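Transcriptional regulator, marR family, putative (Sulfolobus solfataricus, PDB 3F3X) probably binds DNA as a dimeric winged-helix transcription factor of the MarR family and regulates transcription in this archaeon. Local coordinates at residues A[27-32]-A[109-114]; A[36-41]-A[65-70]; A[48-53]-A[93-98]; A[77-82]-A[97-102]. One frame throughout, in Å; residues are numbered along the deposited sequence. Where two conformers were deposited one is given.

Contact 1 (A[27-32]-A[109-114]); sequences NRLGKL and EVLRNL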
loop_
_atom_site.group_PDB
_atom_site.type_symbol
_atom_site.label_atom_id
_atom_site.label_comp_id
_atom_site.label_asym_id
_atom_site.label_seq_id
_atom_site.Cartn_x
_atom_site.Cartn_y
_atom_site.Cartn_z
ATOM N N ASN A 27 7.724 -8.308 8.618
ATOM C CA ASN A 27 8.035 -9.601 9.210
ATOM C C ASN A 27 9.551 -9.784 9.279
ATOM O O ASN A 27 10.097 -10.110 10.337
ATOM C CB ASN A 27 7.426 -10.745 8.400
ATOM C CG ASN A 27 7.815 -12.093 8.952
ATOM O OD1 ASN A 27 8.467 -12.892 8.276
ATOM N ND2 ASN A 27 7.431 -12.350 10.194
ATOM N N ARG A 28 10.217 -9.556 8.150
ATOM C CA ARG A 28 11.661 -9.688 8.036
ATOM C C ARG A 28 12.402 -8.723 8.965
ATOM O O ARG A 28 13.223 -9.145 9.779
ATOM C CB ARG A 28 12.084 -9.408 6.594
ATOM C CG ARG A 28 13.337 -10.109 6.150
ATOM C CD ARG A 28 13.041 -11.555 5.805
ATOM N NE ARG A 28 14.071 -12.053 4.907
ATOM C CZ ARG A 28 14.001 -13.182 4.217
ATOM N NH1 ARG A 28 12.940 -13.974 4.308
ATOM N NH2 ARG A 28 15.005 -13.506 3.418
ATOM N N LEU A 29 12.138 -7.426 8.817
ATOM C CA LEU A 29 12.796 -6.429 9.666
ATOM C C LEU A 29 12.428 -6.603 11.146
ATOM O O LEU A 29 13.256 -6.381 12.040
ATOM C CB LEU A 29 12.435 -5.005 9.229
ATOM C CG LEU A 29 12.985 -4.552 7.873
ATOM C CD1 LEU A 29 12.429 -3.165 7.535
ATOM C CD2 LEU A 29 14.513 -4.531 7.903
ATOM N N GLY A 30 11.178 -6.995 11.388
ATOM C CA GLY A 30 10.701 -7.192 12.746
ATOM C C GLY A 30 11.395 -8.329 13.453
ATOM O O GLY A 30 11.906 -8.173 14.569
ATOM N N LYS A 31 11.452 -9.479 12.790
ATOM C CA LYS A 31 12.087 -10.648 13.389
ATOM C C LYS A 31 13.607 -10.582 13.459
ATOM O O LYS A 31 14.204 -11.047 14.427
ATOM C CB LYS A 31 11.614 -11.902 12.653
ATOM C CG LYS A 31 10.135 -12.134 12.881
ATOM C CD LYS A 31 9.615 -13.330 12.145
ATOM C CE LYS A 31 8.218 -13.651 12.627
ATOM N NZ LYS A 31 7.629 -14.778 11.865
ATOM N N LEU A 32 14.233 -9.971 12.458
ATOM C CA LEU A 32 15.693 -9.870 12.435
ATOM C C LEU A 32 16.263 -8.657 13.168
ATOM O O LEU A 32 17.349 -8.724 13.758
ATOM C CB LEU A 32 16.192 -9.843 10.983
ATOM C CG LEU A 32 15.868 -11.077 10.134
ATOM C CD1 LEU A 32 16.380 -10.882 8.725
ATOM C CD2 LEU A 32 16.499 -12.308 10.756
ATOM N N GLU A 109 20.462 -3.535 3.715
ATOM C CA GLU A 109 20.939 -4.804 3.175
ATOM C C GLU A 109 19.830 -5.857 3.197
ATOM O O GLU A 109 19.631 -6.579 2.220
ATOM C CB GLU A 109 22.125 -5.319 3.992
ATOM C CG GLU A 109 22.875 -6.447 3.311
ATOM C CD GLU A 109 24.020 -5.945 2.456
ATOM O OE1 GLU A 109 23.868 -4.888 1.802
ATOM O OE2 GLU A 109 25.074 -6.614 2.434
ATOM N N VAL A 110 19.125 -5.947 4.323
ATOM C CA VAL A 110 18.036 -6.906 4.479
ATOM C C VAL A 110 16.935 -6.682 3.439
ATOM O O VAL A 110 16.520 -7.617 2.755
ATOM C CB VAL A 110 17.406 -6.821 5.900
ATOM C CG1 VAL A 110 16.098 -7.600 5.944
ATOM C CG2 VAL A 110 18.373 -7.373 6.935
ATOM N N LEU A 111 16.466 -5.442 3.320
ATOM C CA LEU A 111 15.403 -5.128 2.369
ATOM C C LEU A 111 15.825 -5.247 0.909
ATOM O O LEU A 111 15.061 -5.747 0.077
ATOM C CB LEU A 111 14.857 -3.721 2.626
ATOM C CG LEU A 111 14.103 -3.555 3.946
ATOM C CD1 LEU A 111 13.542 -2.135 4.048
ATOM C CD2 LEU A 111 12.974 -4.584 4.016
ATOM N N ARG A 112 17.035 -4.786 0.602
ATOM C CA ARG A 112 17.565 -4.829 -0.760
ATOM C C ARG A 112 17.682 -6.268 -1.274
ATOM O O ARG A 112 17.297 -6.569 -2.408
ATOM C CB ARG A 112 18.940 -4.165 -0.799
ATOM C CG ARG A 112 19.464 -3.843 -2.190
ATOM C CD ARG A 112 20.945 -3.509 -2.112
ATOM N NE ARG A 112 21.704 -4.672 -1.656
ATOM C CZ ARG A 112 22.882 -4.615 -1.044
ATOM N NH1 ARG A 112 23.457 -3.444 -0.802
ATOM N NH2 ARG A 112 23.479 -5.737 -0.664
ATOM N N ASN A 113 18.230 -7.150 -0.442
ATOM C CA ASN A 113 18.389 -8.552 -0.825
ATOM C C ASN A 113 17.031 -9.230 -0.962
ATOM O O ASN A 113 16.811 -10.013 -1.888
ATOM C CB ASN A 113 19.241 -9.308 0.206
ATOM C CG ASN A 113 20.692 -8.857 0.207
ATOM O OD1 ASN A 113 21.202 -8.390 -0.806
ATOM N ND2 ASN A 113 21.367 -9.009 1.342
ATOM N N LEU A 114 16.124 -8.920 -0.041
ATOM C CA LEU A 114 14.784 -9.492 -0.062
ATOM C C LEU A 114 14.079 -9.120 -1.362
ATOM O O LEU A 114 13.527 -9.976 -2.043
ATOM C CB LEU A 114 13.960 -8.983 1.124
ATOM C CG LEU A 114 12.532 -9.527 1.213
ATOM C CD1 LEU A 114 12.565 -11.047 1.289
ATOM C CD2 LEU A 114 11.838 -8.950 2.434
#

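Contact 2 (A[36-41]-A[65-70]); sequences SYLDFS and SAITAA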
loop_
_atom_site.group_PDB
_atom_site.type_symbol
_atom_site.label_atom_id
_atom_site.label_comp_id
_atom_site.label_asym_id
_atom_site.label_seq_id
_atom_site.Cartn_x
_atom_site.Cartn_y
_atom_site.Cartn_z
ATOM N N SER A 36 10.491 -1.816 11.865
ATOM C CA SER A 36 9.385 -1.872 10.924
ATOM C C SER A 36 9.866 -1.225 9.632
ATOM O O SER A 36 10.962 -0.663 9.578
ATOM C CB SER A 36 8.181 -1.100 11.458
ATOM O OG SER A 36 8.433 0.296 11.461
ATOM N N TYR A 37 9.049 -1.301 8.593
ATOM C CA TYR A 37 9.403 -0.702 7.317
ATOM C C TYR A 37 9.435 0.817 7.455
ATOM O O TYR A 37 10.277 1.484 6.856
ATOM C CB TYR A 37 8.389 -1.101 6.253
ATOM C CG TYR A 37 8.707 -0.586 4.869
ATOM C CD1 TYR A 37 9.984 -0.727 4.324
ATOM C CD2 TYR A 37 7.712 -0.023 4.077
ATOM C CE1 TYR A 37 10.259 -0.325 3.017
ATOM C CE2 TYR A 37 7.974 0.380 2.770
ATOM C CZ TYR A 37 9.246 0.222 2.246
ATOM O OH TYR A 37 9.475 0.577 0.935
ATOM N N LEU A 38 8.512 1.359 8.243
ATOM C CA LEU A 38 8.463 2.803 8.452
ATOM C C LEU A 38 9.721 3.241 9.190
ATOM O O LEU A 38 10.238 4.333 8.951
ATOM C CB LEU A 38 7.225 3.196 9.264
ATOM C CG LEU A 38 7.065 4.703 9.503
ATOM C CD1 LEU A 38 6.990 5.424 8.168
ATOM C CD2 LEU A 38 5.805 4.972 10.321
ATOM N N ASP A 39 10.200 2.390 10.097
ATOM C CA ASP A 39 11.416 2.677 10.856
ATOM C C ASP A 39 12.558 2.844 9.859
ATOM O O ASP A 39 13.366 3.770 9.967
ATOM C CB ASP A 39 11.763 1.521 11.798
ATOM C CG ASP A 39 10.855 1.443 13.011
ATOM O OD1 ASP A 39 10.859 0.371 13.657
ATOM O OD2 ASP A 39 10.160 2.434 13.334
ATOM N N PHE A 40 12.626 1.927 8.900
ATOM C CA PHE A 40 13.658 1.978 7.876
ATOM C C PHE A 40 13.578 3.291 7.094
ATOM O O PHE A 40 14.597 3.935 6.841
ATOM C CB PHE A 40 13.507 0.808 6.903
ATOM C CG PHE A 40 14.177 1.035 5.580
ATOM C CD1 PHE A 40 15.566 0.980 5.461
ATOM C CD2 PHE A 40 13.419 1.342 4.454
ATOM C CE1 PHE A 40 16.185 1.227 4.231
ATOM C CE2 PHE A 40 14.025 1.589 3.229
ATOM C CZ PHE A 40 15.409 1.534 3.113
ATOM N N SER A 41 12.368 3.674 6.700
ATOM C CA SER A 41 12.171 4.909 5.942
ATOM C C SER A 41 12.647 6.144 6.706
ATOM O O SER A 41 13.295 7.031 6.139
ATOM C CB SER A 41 10.695 5.074 5.578
ATOM O OG SER A 41 10.269 4.039 4.711
ATOM N N SER A 65 0.957 11.301 13.717
ATOM C CA SER A 65 0.815 10.421 14.870
ATOM C C SER A 65 1.614 9.148 14.604
ATOM O O SER A 65 2.272 8.621 15.497
ATOM C CB SER A 65 -0.659 10.075 15.100
ATOM O OG SER A 65 -1.181 9.345 14.004
ATOM N N ALA A 66 1.559 8.660 13.370
ATOM C CA ALA A 66 2.294 7.455 13.002
ATOM C C ALA A 66 3.798 7.719 13.094
ATOM O O ALA A 66 4.550 6.885 13.596
ATOM C CB ALA A 66 1.918 7.015 11.592
ATOM N N ILE A 67 4.230 8.881 12.605
ATOM C CA ILE A 67 5.642 9.253 12.658
ATOM C C ILE A 67 6.092 9.372 14.113
ATOM O O ILE A 67 7.140 8.845 14.491
ATOM C CB ILE A 67 5.898 10.615 11.956
ATOM C CG1 ILE A 67 5.662 10.481 10.450
ATOM C CG2 ILE A 67 7.325 11.101 12.248
ATOM C CD1 ILE A 67 6.589 9.482 9.758
ATOM N N THR A 68 5.295 10.063 14.926
ATOM C CA THR A 68 5.624 10.254 16.336
ATOM C C THR A 68 5.770 8.926 17.068
ATOM O O THR A 68 6.692 8.746 17.867
ATOM C CB THR A 68 4.549 11.085 17.057
ATOM O OG1 THR A 68 4.389 12.341 16.390
ATOM C CG2 THR A 68 4.956 11.341 18.502
ATOM N N ALA A 69 4.852 8.001 16.801
ATOM C CA ALA A 69 4.893 6.690 17.436
ATOM C C ALA A 69 6.176 5.963 17.044
ATOM O O ALA A 69 6.840 5.371 17.893
ATOM C CB ALA A 69 3.676 5.863 17.026
ATOM N N ALA A 70 6.519 6.014 15.759
ATOM C CA ALA A 70 7.726 5.359 15.258
ATOM C C ALA A 70 8.979 5.983 15.865
ATOM O O ALA A 70 9.868 5.273 16.331
ATOM C CB ALA A 70 7.780 5.449 13.733
#

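Contact 3 (A[48-53]-A[93-98]); sequences EEPRSM and IVEITP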
loop_
_atom_site.group_PDB
_atom_site.type_symbol
_atom_site.label_atom_id
_atom_site.label_comp_id
_atom_site.label_asym_id
_atom_site.label_seq_id
_atom_site.Cartn_x
_atom_site.Cartn_y
_atom_site.Cartn_z
ATOM N N GLU A 48 20.124 11.304 5.472
ATOM C CA GLU A 48 20.430 12.312 4.453
ATOM C C GLU A 48 20.712 13.669 5.110
ATOM O O GLU A 48 21.659 14.369 4.742
ATOM C CB GLU A 48 19.254 12.427 3.474
ATOM C CG GLU A 48 19.028 11.161 2.648
ATOM C CD GLU A 48 17.634 11.077 2.051
ATOM O OE1 GLU A 48 16.851 12.042 2.192
ATOM O OE2 GLU A 48 17.319 10.031 1.445
ATOM N N GLU A 49 19.877 14.028 6.076
ATOM C CA GLU A 49 20.016 15.270 6.833
ATOM C C GLU A 49 18.881 15.263 7.856
ATOM O O GLU A 49 17.892 14.551 7.676
ATOM C CB GLU A 49 19.896 16.506 5.919
ATOM C CG GLU A 49 18.466 16.842 5.466
ATOM C CD GLU A 49 18.404 18.103 4.607
ATOM O OE1 GLU A 49 18.841 18.056 3.439
ATOM O OE2 GLU A 49 17.925 19.144 5.104
ATOM N N PRO A 50 19.013 16.034 8.949
ATOM C CA PRO A 50 17.949 16.063 9.957
ATOM C C PRO A 50 16.629 16.462 9.298
ATOM O O PRO A 50 16.606 17.352 8.452
ATOM C CB PRO A 50 18.451 17.104 10.954
ATOM C CG PRO A 50 19.958 16.941 10.869
ATOM C CD PRO A 50 20.159 16.858 9.370
ATOM N N ARG A 51 15.541 15.798 9.681
ATOM C CA ARG A 51 14.233 16.066 9.088
ATOM C C ARG A 51 13.177 16.381 10.135
ATOM O O ARG A 51 13.149 15.765 11.202
ATOM C CB ARG A 51 13.753 14.846 8.300
ATOM C CG ARG A 51 14.729 14.298 7.269
ATOM C CD ARG A 51 14.973 15.297 6.153
ATOM N NE ARG A 51 15.639 14.672 5.014
ATOM C CZ ARG A 51 15.853 15.274 3.849
ATOM N NH1 ARG A 51 15.457 16.527 3.660
ATOM N NH2 ARG A 51 16.450 14.618 2.870
ATOM N N SER A 52 12.285 17.317 9.817
ATOM C CA SER A 52 11.215 17.669 10.745
ATOM C C SER A 52 10.165 16.561 10.714
ATOM O O SER A 52 10.114 15.769 9.767
ATOM C CB SER A 52 10.564 19.002 10.351
ATOM O OG SER A 52 9.799 18.871 9.166
ATOM N N MET A 53 9.324 16.511 11.742
ATOM C CA MET A 53 8.279 15.495 11.826
ATOM C C MET A 53 7.295 15.656 10.674
ATOM O O MET A 53 6.796 14.671 10.127
ATOM C CB MET A 53 7.551 15.608 13.166
ATOM C CG MET A 53 8.471 15.457 14.376
ATOM S SD MET A 53 9.108 13.775 14.579
ATOM C CE MET A 53 7.891 13.096 15.699
ATOM N N ILE A 93 12.872 18.438 15.182
ATOM C CA ILE A 93 13.731 17.856 14.163
ATOM C C ILE A 93 14.219 16.487 14.612
ATOM O O ILE A 93 14.535 16.288 15.787
ATOM C CB ILE A 93 14.972 18.742 13.906
ATOM C CG1 ILE A 93 14.540 20.131 13.428
ATOM C CG2 ILE A 93 15.882 18.079 12.885
ATOM C CD1 ILE A 93 13.790 20.124 12.118
ATOM N N VAL A 94 14.285 15.552 13.668
ATOM C CA VAL A 94 14.755 14.201 13.953
ATOM C C VAL A 94 16.149 14.063 13.349
ATOM O O VAL A 94 16.341 14.252 12.153
ATOM C CB VAL A 94 13.839 13.130 13.320
ATOM C CG1 VAL A 94 14.348 11.733 13.676
ATOM C CG2 VAL A 94 12.406 13.304 13.814
ATOM N N GLU A 95 17.118 13.746 14.194
ATOM C CA GLU A 95 18.492 13.580 13.758
ATOM C C GLU A 95 18.903 12.140 13.991
ATOM O O GLU A 95 18.626 11.572 15.049
ATOM C CB GLU A 95 19.413 14.515 14.549
ATOM C CG GLU A 95 20.899 14.288 14.285
ATOM C CD GLU A 95 21.787 15.180 15.140
ATOM O OE1 GLU A 95 21.513 15.306 16.353
ATOM O OE2 GLU A 95 22.766 15.739 14.602
ATOM N N ILE A 96 19.558 11.541 13.001
ATOM C CA ILE A 96 19.998 10.160 13.130
ATOM C C ILE A 96 21.254 10.135 14.005
ATOM O O ILE A 96 21.996 11.116 14.063
ATOM C CB ILE A 96 20.291 9.536 11.732
ATOM C CG1 ILE A 96 20.273 8.010 11.825
ATOM C CG2 ILE A 96 21.652 10.011 11.208
ATOM C CD1 ILE A 96 20.358 7.315 10.472
ATOM N N THR A 97 21.473 9.026 14.700
ATOM C CA THR A 97 22.639 8.877 15.573
ATOM C C THR A 97 23.617 7.926 14.880
ATOM O O THR A 97 23.251 7.231 13.928
ATOM C CB THR A 97 22.265 8.236 16.917
ATOM O OG1 THR A 97 21.859 6.881 16.682
ATOM C CG2 THR A 97 21.117 9.002 17.592
ATOM N N PRO A 98 24.875 7.883 15.345
ATOM C CA PRO A 98 25.848 6.982 14.723
ATOM C C PRO A 98 25.343 5.540 14.725
ATOM O O PRO A 98 25.543 4.795 13.760
ATOM C CB PRO A 98 27.088 7.175 15.588
ATOM C CG PRO A 98 26.999 8.643 15.932
ATOM C CD PRO A 98 25.534 8.790 16.303
#

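Contact 4 (A[77-82]-A[97-102]); sequences KGLVRR and TPKGRQ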
loop_
_atom_site.group_PDB
_atom_site.type_symbol
_atom_site.label_atom_id
_atom_site.label_comp_id
_atom_site.label_asym_id
_atom_site.label_seq_id
_atom_site.Cartn_x
_atom_site.Cartn_y
_atom_site.Cartn_z
ATOM N N LYS A 77 15.503 3.520 21.388
ATOM C CA LYS A 77 16.536 2.561 20.999
ATOM C C LYS A 77 17.861 3.256 20.707
ATOM O O LYS A 77 18.852 2.599 20.385
ATOM C CB LYS A 77 16.118 1.799 19.741
ATOM C CG LYS A 77 14.835 1.010 19.849
ATOM C CD LYS A 77 14.459 0.456 18.485
ATOM C CE LYS A 77 13.120 -0.243 18.530
ATOM N NZ LYS A 77 13.202 -1.624 18.008
ATOM N N GLY A 78 17.869 4.584 20.788
ATOM C CA GLY A 78 19.085 5.331 20.523
ATOM C C GLY A 78 19.485 5.395 19.055
ATOM O O GLY A 78 20.656 5.622 18.731
ATOM N N LEU A 79 18.523 5.199 18.160
ATOM C CA LEU A 79 18.805 5.238 16.729
ATOM C C LEU A 79 18.632 6.639 16.148
ATOM O O LEU A 79 19.229 6.971 15.128
ATOM C CB LEU A 79 17.914 4.240 15.995
ATOM C CG LEU A 79 18.041 2.814 16.541
ATOM C CD1 LEU A 79 17.232 1.867 15.662
ATOM C CD2 LEU A 79 19.509 2.394 16.583
ATOM N N VAL A 80 17.797 7.447 16.789
ATOM C CA VAL A 80 17.596 8.833 16.375
ATOM C C VAL A 80 17.366 9.628 17.651
ATOM O O VAL A 80 17.295 9.061 18.746
ATOM C CB VAL A 80 16.336 9.056 15.467
ATOM C CG1 VAL A 80 16.385 8.163 14.238
ATOM C CG2 VAL A 80 15.053 8.836 16.275
ATOM N N ARG A 81 17.269 10.940 17.508
ATOM C CA ARG A 81 16.983 11.796 18.643
ATOM C C ARG A 81 16.181 12.952 18.099
ATOM O O ARG A 81 16.284 13.286 16.914
ATOM C CB ARG A 81 18.266 12.328 19.307
ATOM C CG ARG A 81 19.036 13.385 18.513
ATOM C CD ARG A 81 20.113 14.035 19.388
ATOM N NE ARG A 81 21.055 13.048 19.912
ATOM C CZ ARG A 81 22.033 12.497 19.201
ATOM N NH1 ARG A 81 22.215 12.844 17.934
ATOM N NH2 ARG A 81 22.803 11.567 19.746
ATOM N N ARG A 82 15.356 13.545 18.953
ATOM C CA ARG A 82 14.583 14.705 18.555
ATOM C C ARG A 82 15.283 15.915 19.155
ATOM O O ARG A 82 15.695 15.894 20.318
ATOM C CB ARG A 82 13.150 14.613 19.086
ATOM C CG ARG A 82 12.193 13.909 18.135
ATOM C CD ARG A 82 10.864 13.581 18.798
ATOM N NE ARG A 82 11.037 12.529 19.794
ATOM C CZ ARG A 82 10.058 11.751 20.241
ATOM N NH1 ARG A 82 8.818 11.904 19.787
ATOM N NH2 ARG A 82 10.327 10.802 21.120
ATOM N N THR A 97 21.473 9.026 14.700
ATOM C CA THR A 97 22.639 8.877 15.573
ATOM C C THR A 97 23.617 7.926 14.880
ATOM O O THR A 97 23.251 7.231 13.928
ATOM C CB THR A 97 22.265 8.236 16.917
ATOM O OG1 THR A 97 21.859 6.881 16.682
ATOM C CG2 THR A 97 21.117 9.002 17.592
ATOM N N PRO A 98 24.875 7.883 15.345
ATOM C CA PRO A 98 25.848 6.982 14.723
ATOM C C PRO A 98 25.343 5.540 14.725
ATOM O O PRO A 98 25.543 4.795 13.760
ATOM C CB PRO A 98 27.088 7.175 15.588
ATOM C CG PRO A 98 26.999 8.643 15.932
ATOM C CD PRO A 98 25.534 8.790 16.303
ATOM N N LYS A 99 24.679 5.152 15.807
ATOM C CA LYS A 99 24.134 3.801 15.906
ATOM C C LYS A 99 23.039 3.634 14.856
ATOM O O LYS A 99 22.922 2.585 14.218
ATOM C CB LYS A 99 23.558 3.558 17.300
ATOM C CG LYS A 99 23.034 2.148 17.513
ATOM C CD LYS A 99 22.506 1.986 18.927
ATOM C CE LYS A 99 21.890 0.617 19.136
ATOM N NZ LYS A 99 21.288 0.506 20.491
ATOM N N GLY A 100 22.241 4.680 14.678
ATOM C CA GLY A 100 21.185 4.639 13.686
ATOM C C GLY A 100 21.741 4.443 12.282
ATOM O O GLY A 100 21.170 3.696 11.490
ATOM N N ARG A 101 22.848 5.111 11.963
ATOM C CA ARG A 101 23.451 4.974 10.638
ATOM C C ARG A 101 23.910 3.537 10.409
ATOM O O ARG A 101 23.800 3.003 9.305
ATOM C CB ARG A 101 24.639 5.928 10.475
ATOM C CG ARG A 101 24.249 7.401 10.418
ATOM C CD ARG A 101 25.443 8.279 10.066
ATOM N NE ARG A 101 25.125 9.705 10.124
ATOM C CZ ARG A 101 24.531 10.399 9.156
ATOM N NH1 ARG A 101 24.173 9.817 8.017
ATOM N NH2 ARG A 101 24.289 11.692 9.334
ATOM N N GLN A 102 24.416 2.912 11.465
ATOM C CA GLN A 102 24.882 1.538 11.370
ATOM C C GLN A 102 23.698 0.593 11.164
ATOM O O GLN A 102 23.762 -0.324 10.343
ATOM C CB GLN A 102 25.663 1.169 12.638
ATOM C CG GLN A 102 25.990 -0.306 12.776
ATOM C CD GLN A 102 26.967 -0.578 13.911
ATOM O OE1 GLN A 102 26.842 -0.015 15.005
ATOM N NE2 GLN A 102 27.939 -1.449 13.660
#

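Contact 1 (A[27-32]-A[109-114])
Leu29 and Val110 mark where the two helical segments come nearest, their CA atoms 7.4 Å apart, as 27-32 and 109-114 run roughly antiparallel with 143° between their directions. Val110 sits in the middle. Val110 CG1, anti to the backbone N (chi1 168°), reaches across to the aliphatic part of Arg28, 3.7 Å from Arg28 CG. The same methyl touches Leu29 CD2 and, more loosely, Leu32 CD1. Deeper in, the side chains of Leu29 and Leu111 meet at about a right angle, and Leu29 CD1 touches both methyls of Leu111, lying 3.8 Å from Leu111 CD1. In MarR-family proteins the first helix and the helix that leaves the wing belong to the dimerisation region; accordingly, Leu111 also packs on Leu8 of the second subunit, besides Tyr37 and Phe40 of helix 37-48. Toward solvent the pairing becomes mixed. Arg28 bends at chi2 (79°), and one face of its guanidinium is covered by Leu114, with Leu114 CD1 over the centre of the group, 3.9 Å from Arg28 CZ. Leu114 CD2 meets Arg28 CB and CG. No hydrogen bond crosses between the segments, though Arg28 NH2 makes a long, weak ion pair with Glu117, one turn beyond Leu114.

Contact 2 (A[36-41]-A[65-70])
Leu38 and Asp39 both turn their ends to the methyl of Ala70, and this is where the packing is closest: Ala70 CB is 3.9 Å from Asp39 OD2 and 4.0 Å from Leu38 CD2. The two helices are nearly perpendicular, 87° apart, so each offers only a short patch to the other. Leu38 has CG anti to the backbone N (chi1 -178°), and Leu38 CD2 lies over the helix 65-70 backbone, 4.0 Å from Ala66 O. Away from Ala70 the fit slackens. Leu38 CD1 and Ile67 CD1 are 4.4 Å apart, while Ala66, partly exposed, contributes little beyond its carbonyl.

Asp39 does more than pack. With Ser36 it forms a capping box at the start of helix 37-48: Ser36 N donates to Asp39 OD1 at 2.9 Å, from above the carboxylate plane, and Asp39 N donates to Ser36 OG at 3.1 Å. An alanine in place of Asp39 would probably leave Ser36 N without its acceptor in the box and open a gap beside Ala70 CB.

Helix 64-76 is probably the recognition helix of the winged helix-turn-helix, and Ile67 also packs on Leu56 and Ala57 of helix 53-60. Elsewhere on helix 37-48, Tyr37 and Phe40 meet helix 98-118, and Tyr37 OH is hydrogen-bonded to Asn12 of the second subunit.

Contact 3 (A[48-53]-A[93-98])
Arg51 and Val94 form a hydrogen-bonded antiparallel pair that adds the short strand 51-52 to the edge of the winged-helix sheet. Arg51 N donates to Val94 O at 3.0 Å, and Val94 N returns the bond to Arg51 O at 2.7 Å. Val94 O receives a second, weaker approach, a CH contact from Pro50 CA. Next along is the non-hydrogen-bonded pair of Ser52 and Ile93, whose side chains lie on the face of the sheet away from Arg51 and Val94.

Ile93 is the side chain to follow. It branches at CB. One arm, Ile93 CG2, is anti to the backbone N and presses on the proline ring, only 3.4 Å from Pro50 CB, tighter than carbon atoms usually sit. The other arm leaves through CG1, which is anti to the carbonyl carbon (chi1 -60°), and ends with Ile93 CD1 against Ser52, 3.8 Å from Ser52 CB. Ser52 OG caps the following helix by accepting from Tyr55 N. On the other face, Met53 crosses Val94 at about a right angle, with Met53 SD 3.4 Å from Val94 CG2.

The guanidinium of Arg51 turns back to the end of helix 37-48: Glu49 CG covers the centre of one face, Glu48 OE1 takes a bond of 2.7 Å from Arg51 NH2, and Arg51 NE donates to Ala45 O. Two main-chain bonds thus set the register, with apolar contacts supporting it on both faces, while the charge of Arg51 is probably offset in part by Glu48, which it shares with Arg59.

Contact 4 (A[77-82]-A[97-102])
The foot of the wing is where Thr97 caps helix 98-118, and its hydroxyl reaches at the same time into the turn that closes helix 64-76. That turn is a Schellman motif with Gly78 at the positive-phi position. Thr97 OG1, placed between the backbone N and the carbonyl carbon (chi1 67°), donates to Gly78 O at 2.7 Å. Thr97 OG1 also accepts from Gly100 N at 3.0 Å, the capping bond. Beside this, Thr97 N donates to Leu79 O at 3.1 Å. Gly100 CA comes 3.4 Å from the same Leu79 O, a CA-H...O contact.

Lys99 stretches out fully and brings its ammonium to the turn just after helix 64-76, where Lys99 NZ donates to Lys77 O at 3.2 Å, nearly in line with the C=O bond. Along the way its methylenes lie against Leu79, Lys99 CG being 3.7 Å from Leu79 CD2. Thr97 CG2 covers one face of the Arg81 guanidinium, off toward the rim and 3.7 Å from Arg81 NH2; Arg81 NH1 is paired with Glu95. An alanine in place of Thr97 would probably leave Gly78 O and Gly100 N without their hydroxyl partner and uncover that patch of the guanidinium.

One hydroxyl, donor to the turn that ends one helix and acceptor at the start of another, thus couples the two. The C-terminal end of helix 64-76 probably gathers negative potential, which the Lys99 ammonium would partly offset.

In the fold
Along the chain, contact 1 closes the widest loop, joining helix 3-33 to helix 98-118, and the other three are nested inside it. Contacts 3 and 4 are close neighbours, about 9 Å between centres, sharing Thr97 and Pro98 just after strand 92-96; both reach the three-stranded sheet. The centres of contacts 2 and 3 are about 13 Å apart, and the two touch where Met53 meets Ile67 and Thr68. Contacts 1 and 2, about 16 Å between centres, touch where helix 37-48 meets helix 98-118. Contacts 1 and 4, with centres about 18 Å apart, share that last helix, which runs from the base of the wing to the region touching the second subunit, linking the probable DNA-binding and dimerisation parts.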